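Local coordinates for protein CymD (Pseudomonas putida, PDB 6Z34) that forms an outer-membrane channel of the FadL family that takes up monoaromatic hydrocarbons during biodegradation, by lateral diffusion, at residues N241-V246 against M278-V283; L399-K404 against S422-V427. All coordinates share one frame; numbering follows the deposited sequence.

Overall arrangement
Both contacts join antiparallel segments in the barrel wall, but between different strands: interaction 1 joins 234-259 to the start of 281-289, and interaction 2 joins 393-404 to 422-437, the last strand modelled. Their centres lie 24 Å apart and they do not touch. Interaction 1 sits nearer the centre of the protein, with no touching residue fully exposed; interaction 2 has four. Pairing in interaction 1 is irregular: a regular bridge at N241-S281, a single bent bond at T244-M278, and packing of K243 on A280 and of T244 and V246 on M278. Interaction 2 is a regular ladder with two unlike faces, one carrying surface aromatic rings, the other A400, Q425, V427 and the K404-H423 pair.

Interaction 1: residues N241-V246 against M278-V283; sequences NFKTHV and MPASLV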
ATOM      1  N   ASN A 241     -13.041  -1.913   2.610  1.00 54.24           N
ATOM      2  CA  ASN A 241     -12.125  -0.796   2.446  1.00 53.99           C
ATOM      3  C   ASN A 241     -12.588   0.030   1.249  1.00 55.14           C
ATOM      4  O   ASN A 241     -12.797  -0.512   0.161  1.00 59.23           O
ATOM      5  CB  ASN A 241     -10.707  -1.329   2.257  1.00 54.67           C
ATOM      6  CG  ASN A 241      -9.657  -0.309   2.585  1.00 75.84           C
ATOM      7  OD1 ASN A 241      -8.994  -0.413   3.611  1.00 85.21           O
ATOM      8  ND2 ASN A 241      -9.478   0.676   1.709  1.00 76.35           N
ATOM      9  N   PHE A 242     -12.799   1.322   1.462  1.00 55.27           N
ATOM     10  CA  PHE A 242     -13.375   2.164   0.424  1.00 55.81           C
ATOM     11  C   PHE A 242     -12.356   2.450  -0.671  1.00 54.97           C
ATOM     12  O   PHE A 242     -11.149   2.323  -0.468  1.00 62.73           O
ATOM     13  CB  PHE A 242     -13.854   3.493   1.001  1.00 61.55           C
ATOM     14  CG  PHE A 242     -14.857   3.353   2.093  1.00 63.37           C
ATOM     15  CD1 PHE A 242     -15.797   2.344   2.062  1.00 71.04           C
ATOM     16  CD2 PHE A 242     -14.871   4.242   3.148  1.00 66.75           C
ATOM     17  CE1 PHE A 242     -16.733   2.223   3.069  1.00 69.92           C
ATOM     18  CE2 PHE A 242     -15.810   4.124   4.165  1.00 65.21           C
ATOM     19  CZ  PHE A 242     -16.735   3.119   4.125  1.00 57.31           C
ATOM     20  N   LYS A 243     -12.862   2.846  -1.845  1.00 50.71           N
ATOM     21  CA  LYS A 243     -11.984   3.323  -2.903  1.00 53.17           C
ATOM     22  C   LYS A 243     -11.373   4.658  -2.500  1.00 48.52           C
ATOM     23  O   LYS A 243     -12.087   5.583  -2.098  1.00 45.86           O
ATOM     24  CB  LYS A 243     -12.740   3.467  -4.223  1.00 77.34           C
ATOM     25  CG  LYS A 243     -13.568   2.262  -4.601  1.00 89.85           C
ATOM     26  CD  LYS A 243     -13.993   2.318  -6.051  1.00 90.44           C
ATOM     27  CE  LYS A 243     -15.343   1.657  -6.242  1.00 93.11           C
ATOM     28  NZ  LYS A 243     -15.728   1.615  -7.679  1.00 97.35           N
ATOM     29  N   THR A 244     -10.053   4.760  -2.596  1.00 44.17           N
ATOM     30  CA  THR A 244      -9.372   5.982  -2.187  1.00 51.83           C
ATOM     31  C   THR A 244      -9.401   6.968  -3.346  1.00 58.85           C
ATOM     32  O   THR A 244      -8.854   6.683  -4.413  1.00 70.24           O
ATOM     33  CB  THR A 244      -7.930   5.687  -1.767  1.00 60.85           C
ATOM     34  OG1 THR A 244      -7.902   4.633  -0.782  1.00 59.98           O
ATOM     35  CG2 THR A 244      -7.282   6.932  -1.196  1.00 64.11           C
ATOM     36  N   HIS A 245     -10.045   8.116  -3.158  1.00 54.93           N
ATOM     37  CA  HIS A 245     -10.024   9.130  -4.202  1.00 62.39           C
ATOM     38  C   HIS A 245      -8.824  10.044  -3.988  1.00 65.42           C
ATOM     39  O   HIS A 245      -8.879  10.977  -3.184  1.00 61.48           O
ATOM     40  CB  HIS A 245     -11.312   9.935  -4.255  1.00 67.74           C
ATOM     41  CG  HIS A 245     -11.465  10.671  -5.551  1.00 95.68           C
ATOM     42  ND1 HIS A 245     -10.664  10.403  -6.644  1.00100.21           N
ATOM     43  CD2 HIS A 245     -12.304  11.660  -5.936  1.00100.56           C
ATOM     44  CE1 HIS A 245     -11.009  11.189  -7.646  1.00101.90           C
ATOM     45  NE2 HIS A 245     -12.002  11.961  -7.244  1.00102.60           N
ATOM     46  N   VAL A 246      -7.745   9.807  -4.744  1.00 70.83           N
ATOM     47  CA  VAL A 246      -6.536  10.602  -4.516  1.00 74.97           C
ATOM     48  C   VAL A 246      -6.591  11.961  -5.207  1.00 64.65           C
ATOM     49  O   VAL A 246      -5.947  12.906  -4.740  1.00 69.95           O
ATOM     50  CB  VAL A 246      -5.244   9.876  -4.942  1.00 70.85           C
ATOM     51  CG1 VAL A 246      -5.251   8.411  -4.501  1.00 71.55           C
ATOM     52  CG2 VAL A 246      -5.015  10.015  -6.389  1.00 68.51           C
ATOM     53  N   MET A 278      -7.473   4.381  -5.935  1.00 89.61           N
ATOM     54  CA  MET A 278      -7.110   3.083  -5.402  1.00 76.40           C
ATOM     55  C   MET A 278      -8.379   2.266  -5.190  1.00 70.04           C
ATOM     56  O   MET A 278      -9.436   2.832  -4.879  1.00 72.04           O
ATOM     57  CB  MET A 278      -6.320   3.223  -4.108  1.00 68.43           C
ATOM     58  CG  MET A 278      -5.443   4.437  -4.121  1.00 74.12           C
ATOM     59  SD  MET A 278      -4.151   4.260  -2.906  1.00 75.99           S
ATOM     60  CE  MET A 278      -2.915   3.315  -3.785  1.00 80.47           C
ATOM     61  N   PRO A 279      -8.338   0.966  -5.430  1.00 63.78           N
ATOM     62  CA  PRO A 279      -9.571   0.192  -5.430  1.00 59.40           C
ATOM     63  C   PRO A 279     -10.026  -0.143  -4.022  1.00 51.43           C
ATOM     64  O   PRO A 279      -9.224  -0.306  -3.101  1.00 53.71           O
ATOM     65  CB  PRO A 279      -9.187  -1.070  -6.208  1.00 67.00           C
ATOM     66  CG  PRO A 279      -7.726  -1.230  -5.927  1.00 66.63           C
ATOM     67  CD  PRO A 279      -7.157   0.140  -5.737  1.00 63.14           C
ATOM     68  N   ALA A 280     -11.345  -0.220  -3.881  1.00 47.35           N
ATOM     69  CA  ALA A 280     -12.025  -0.858  -2.768  1.00 50.18           C
ATOM     70  C   ALA A 280     -11.484  -2.257  -2.532  1.00 56.88           C
ATOM     71  O   ALA A 280     -10.895  -2.851  -3.435  1.00 61.45           O
ATOM     72  CB  ALA A 280     -13.529  -0.926  -3.041  1.00 41.52           C
ATOM     73  N   SER A 281     -11.661  -2.788  -1.320  1.00 57.23           N
ATOM     74  CA  SER A 281     -11.382  -4.196  -1.075  1.00 54.42           C
ATOM     75  C   SER A 281     -12.280  -4.697   0.040  1.00 49.30           C
ATOM     76  O   SER A 281     -12.766  -3.934   0.876  1.00 53.80           O
ATOM     77  CB  SER A 281      -9.911  -4.465  -0.740  1.00 49.67           C
ATOM     78  OG  SER A 281      -9.476  -3.662   0.339  1.00 55.12           O
ATOM     79  N   LEU A 282     -12.510  -5.996   0.021  1.00 53.55           N
ATOM     80  CA  LEU A 282     -13.344  -6.664   1.001  1.00 49.37           C
ATOM     81  C   LEU A 282     -12.506  -7.757   1.630  1.00 59.05           C
ATOM     82  O   LEU A 282     -11.936  -8.584   0.912  1.00 63.47           O
ATOM     83  CB  LEU A 282     -14.602  -7.245   0.353  1.00 45.04           C
ATOM     84  CG  LEU A 282     -15.570  -7.926   1.327  1.00 65.76           C
ATOM     85  CD1 LEU A 282     -16.273  -6.903   2.238  1.00 58.83           C
ATOM     86  CD2 LEU A 282     -16.582  -8.764   0.563  1.00 69.25           C
ATOM     87  N   VAL A 283     -12.411  -7.742   2.960  1.00 54.30           N
ATOM     88  CA  VAL A 283     -11.689  -8.763   3.710  1.00 50.96           C
ATOM     89  C   VAL A 283     -12.666  -9.447   4.649  1.00 55.95           C
ATOM     90  O   VAL A 283     -13.317  -8.787   5.469  1.00 60.73           O
ATOM     91  CB  VAL A 283     -10.520  -8.167   4.502  1.00 61.56           C
ATOM     92  CG1 VAL A 283      -9.756  -9.276   5.210  1.00 58.62           C
ATOM     93  CG2 VAL A 283      -9.615  -7.364   3.582  1.00 68.09           C
TER
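M278 lies side by side with T244, its CG 3.6 Å from CB of T244. V246 crosses M278 at about a right angle, bringing its CG1 to 4.0 Å from CG of M278. The carbonyl of M278 also takes the N-H of T244, in a bent bond (136° at the hydrogen) whose donor stands above the carbonyl plane. P279 packs on V303 and W305, beyond the pair. At A280 the contact is aliphatic: K243 has CG anti to its carbonyl carbon (chi1 -49°), which lays CG 3.5 Å from CB of A280, while CA of A280 makes a C-H...O contact with O of N241. S281 completes a hydrogen-bonded antiparallel pair with N241. The bond from N241 N to S281 O is short (2.7 Å) and nearly straight, the return bond from S281 N to N241 O less so, and OG of S281 rests 3.3 Å from CB of N241. Beyond CB, ND2 of N241 donates to O of F242, and its OD1 accepts from NE of R223; an alanine here would probably leave R223 without this acceptor and F242 O without its amide partner. Outside the pair, F242 and H245 hydrogen-bond through their backbones to strand 198-229, L282 does so to strand 294-303, and T244 and V246 pack on V160 and T162 of strand 151-171.

Interaction 2: residues L399-K404 against S422-V427; sequences LAYGFK and SHSQIV
A400 and V427 form one of three hydrogen-bonded pairs that set the backbone ladder, followed by G402 with Q425 and K404 with H423; the strands run antiparallel, and the axes of the two segments approach to 4.8 Å. The bond from G402 N to Q425 O is short (2.8 Å) and almost straight at 173°, whereas that from H423 N to K404 O, at the far end, is weak. In between, the non-hydrogen-bonded pairs Y401-I426 and F403-S424 add C-H...O contacts, among them CA of F403 to O of H423 at 3.1 Å.

Polar side chains meet beside the aromatic ones. Y401 OH and S424 OG lie 2.8 Å apart in a weak hydrogen bond that either could donate. Carbonyl O of H423 stands over one face of the F403 ring, toward its rim, and OG of S422, a poorly ordered residue also hydrogen-bonded to E58, comes obliquely to CE2 of that ring.

In the apolar contacts, CG1 of I426 lies over one face of the Y401 ring, and CG2, the other branch of I426, meets CD1 of L399 at 3.8 Å.

An aliphatic lysine chain alongside an imidazole edge marks the opposite face of the ladder. K404 and H423 run side by side: the lysine chain is extended beyond CG, and its CE approaches CD2 of H423, 3.9 Å away.

ND1 of H423 is hydrogen-bonded to O of E56, and NZ of K404 stands 4.9 Å from NE2 of H423; a charged lysine so near would tend to disfavour protonation of the imidazole. The aromatic face lies on the protein surface, while A400 and Q425 meet V7 and N5, consistent with a barrel wall that sets rings outward and smaller or polar groups against the N-terminal segment inside.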
ATOM      1  N   LEU A 399       9.403 -11.122   9.589  1.00 58.13           N
ATOM      2  CA  LEU A 399      10.152 -11.341   8.362  1.00 58.84           C
ATOM      3  C   LEU A 399       9.270 -12.081   7.363  1.00 63.92           C
ATOM      4  O   LEU A 399       8.676 -13.109   7.701  1.00 58.98           O
ATOM      5  CB  LEU A 399      11.426 -12.131   8.637  1.00 54.49           C
ATOM      6  CG  LEU A 399      12.446 -12.092   7.508  1.00 73.78           C
ATOM      7  CD1 LEU A 399      13.148 -10.745   7.478  1.00 83.53           C
ATOM      8  CD2 LEU A 399      13.443 -13.222   7.678  1.00 79.87           C
ATOM      9  N   ALA A 400       9.190 -11.566   6.135  1.00 58.08           N
ATOM     10  CA  ALA A 400       8.360 -12.179   5.104  1.00 57.97           C
ATOM     11  C   ALA A 400       9.129 -12.262   3.794  1.00 62.46           C
ATOM     12  O   ALA A 400       9.685 -11.261   3.332  1.00 64.80           O
ATOM     13  CB  ALA A 400       7.060 -11.391   4.899  1.00 51.91           C
ATOM     14  N   TYR A 401       9.149 -13.446   3.194  1.00 60.60           N
ATOM     15  CA  TYR A 401       9.800 -13.686   1.911  1.00 60.58           C
ATOM     16  C   TYR A 401       8.725 -13.964   0.873  1.00 58.49           C
ATOM     17  O   TYR A 401       7.981 -14.935   1.007  1.00 61.61           O
ATOM     18  CB  TYR A 401      10.779 -14.860   2.003  1.00 67.64           C
ATOM     19  CG  TYR A 401      11.775 -14.977   0.853  1.00 85.36           C
ATOM     20  CD1 TYR A 401      11.396 -14.742  -0.472  1.00 88.36           C
ATOM     21  CD2 TYR A 401      13.093 -15.342   1.092  1.00 98.03           C
ATOM     22  CE1 TYR A 401      12.303 -14.865  -1.515  1.00 91.87           C
ATOM     23  CE2 TYR A 401      14.010 -15.465   0.052  1.00100.75           C
ATOM     24  CZ  TYR A 401      13.608 -15.225  -1.245  1.00 99.34           C
ATOM     25  OH  TYR A 401      14.523 -15.348  -2.268  1.00107.67           O
ATOM     26  N   GLY A 402       8.654 -13.121  -0.157  1.00 68.10           N
ATOM     27  CA  GLY A 402       7.729 -13.318  -1.260  1.00 62.69           C
ATOM     28  C   GLY A 402       8.415 -13.570  -2.592  1.00 75.31           C
ATOM     29  O   GLY A 402       9.575 -13.194  -2.790  1.00 71.22           O
ATOM     30  N   PHE A 403       7.680 -14.181  -3.524  1.00 88.45           N
ATOM     31  CA  PHE A 403       8.187 -14.630  -4.813  1.00 91.56           C
ATOM     32  C   PHE A 403       7.075 -14.510  -5.844  1.00 94.73           C
ATOM     33  O   PHE A 403       5.921 -14.840  -5.554  1.00 94.73           O
ATOM     34  CB  PHE A 403       8.664 -16.082  -4.739  1.00102.42           C
ATOM     35  CG  PHE A 403       9.935 -16.351  -5.487  1.00113.77           C
ATOM     36  CD1 PHE A 403      11.156 -16.344  -4.831  1.00116.49           C
ATOM     37  CD2 PHE A 403       9.909 -16.633  -6.840  1.00121.74           C
ATOM     38  CE1 PHE A 403      12.329 -16.605  -5.513  1.00118.71           C
ATOM     39  CE2 PHE A 403      11.078 -16.897  -7.529  1.00126.62           C
ATOM     40  CZ  PHE A 403      12.291 -16.881  -6.863  1.00125.31           C
ATOM     41  N   LYS A 404       7.421 -14.038  -7.041  1.00 95.50           N
ATOM     42  CA  LYS A 404       6.488 -13.969  -8.154  1.00 97.03           C
ATOM     43  C   LYS A 404       7.147 -14.561  -9.389  1.00109.49           C
ATOM     44  O   LYS A 404       8.376 -14.597  -9.505  1.00105.03           O
ATOM     45  CB  LYS A 404       6.041 -12.533  -8.467  1.00 99.48           C
ATOM     46  CG  LYS A 404       5.453 -11.757  -7.305  1.00104.19           C
ATOM     47  CD  LYS A 404       5.026 -10.356  -7.753  1.00107.53           C
ATOM     48  CE  LYS A 404       4.850  -9.403  -6.573  1.00106.92           C
ATOM     49  NZ  LYS A 404       4.259  -8.092  -6.987  1.00105.68           N
ATOM     50  N   SER A 422      11.910 -13.431 -12.520  1.00140.48           N
ATOM     51  CA  SER A 422      11.835 -13.922 -11.154  1.00144.06           C
ATOM     52  C   SER A 422      11.941 -12.735 -10.211  1.00139.70           C
ATOM     53  O   SER A 422      12.818 -11.882 -10.379  1.00141.19           O
ATOM     54  CB  SER A 422      12.937 -14.948 -10.880  1.00154.55           C
ATOM     55  OG  SER A 422      12.852 -15.447  -9.558  1.00158.65           O
ATOM     56  N   HIS A 423      11.045 -12.673  -9.228  1.00127.54           N
ATOM     57  CA  HIS A 423      10.952 -11.530  -8.329  1.00117.42           C
ATOM     58  C   HIS A 423      10.990 -12.017  -6.889  1.00102.21           C
ATOM     59  O   HIS A 423      10.148 -12.823  -6.485  1.00101.73           O
ATOM     60  CB  HIS A 423       9.675 -10.729  -8.594  1.00117.23           C
ATOM     61  CG  HIS A 423       9.646  -9.404  -7.905  1.00121.08           C
ATOM     62  ND1 HIS A 423      10.791  -8.724  -7.551  1.00124.61           N
ATOM     63  CD2 HIS A 423       8.610  -8.639  -7.484  1.00121.46           C
ATOM     64  CE1 HIS A 423      10.463  -7.594  -6.949  1.00123.21           C
ATOM     65  NE2 HIS A 423       9.145  -7.520  -6.894  1.00120.59           N
ATOM     66  N   SER A 424      11.958 -11.520  -6.121  1.00 91.73           N
ATOM     67  CA  SER A 424      12.167 -11.911  -4.733  1.00 86.64           C
ATOM     68  C   SER A 424      12.117 -10.676  -3.836  1.00 88.40           C
ATOM     69  O   SER A 424      12.693  -9.630  -4.158  1.00 79.76           O
ATOM     70  CB  SER A 424      13.508 -12.640  -4.576  1.00 93.19           C
ATOM     71  OG  SER A 424      13.893 -12.745  -3.219  1.00101.34           O
ATOM     72  N   GLN A 425      11.428 -10.788  -2.705  1.00 85.15           N
ATOM     73  CA  GLN A 425      11.222  -9.616  -1.870  1.00 78.09           C
ATOM     74  C   GLN A 425      11.172 -10.015  -0.403  1.00 76.61           C
ATOM     75  O   GLN A 425      10.463 -10.958  -0.032  1.00 64.79           O
ATOM     76  CB  GLN A 425       9.937  -8.896  -2.274  1.00 74.41           C
ATOM     77  CG  GLN A 425       9.628  -7.696  -1.433  1.00 83.57           C
ATOM     78  CD  GLN A 425       8.285  -7.095  -1.771  1.00 91.80           C
ATOM     79  OE1 GLN A 425       7.278  -7.370  -1.103  1.00 94.31           O
ATOM     80  NE2 GLN A 425       8.257  -6.265  -2.812  1.00 87.08           N
ATOM     81  N   ILE A 426      11.921  -9.284   0.422  1.00 74.43           N
ATOM     82  CA  ILE A 426      12.014  -9.532   1.854  1.00 64.96           C
ATOM     83  C   ILE A 426      11.544  -8.283   2.582  1.00 64.27           C
ATOM     84  O   ILE A 426      12.095  -7.191   2.383  1.00 67.58           O
ATOM     85  CB  ILE A 426      13.444  -9.901   2.275  1.00 66.88           C
ATOM     86  CG1 ILE A 426      13.847 -11.241   1.661  1.00 82.04           C
ATOM     87  CG2 ILE A 426      13.559  -9.933   3.785  1.00 58.95           C
ATOM     88  CD1 ILE A 426      15.182 -11.758   2.137  1.00 89.78           C
ATOM     89  N   VAL A 427      10.537  -8.445   3.432  1.00 59.67           N
ATOM     90  CA  VAL A 427       9.961  -7.352   4.201  1.00 58.48           C
ATOM     91  C   VAL A 427      10.253  -7.642   5.667  1.00 66.41           C
ATOM     92  O   VAL A 427       9.735  -8.616   6.234  1.00 64.18           O
ATOM     93  CB  VAL A 427       8.453  -7.215   3.962  1.00 55.26           C
ATOM     94  CG1 VAL A 427       7.882  -6.078   4.801  1.00 47.14           C
ATOM     95  CG2 VAL A 427       8.172  -6.994   2.497  1.00 57.71           C
TER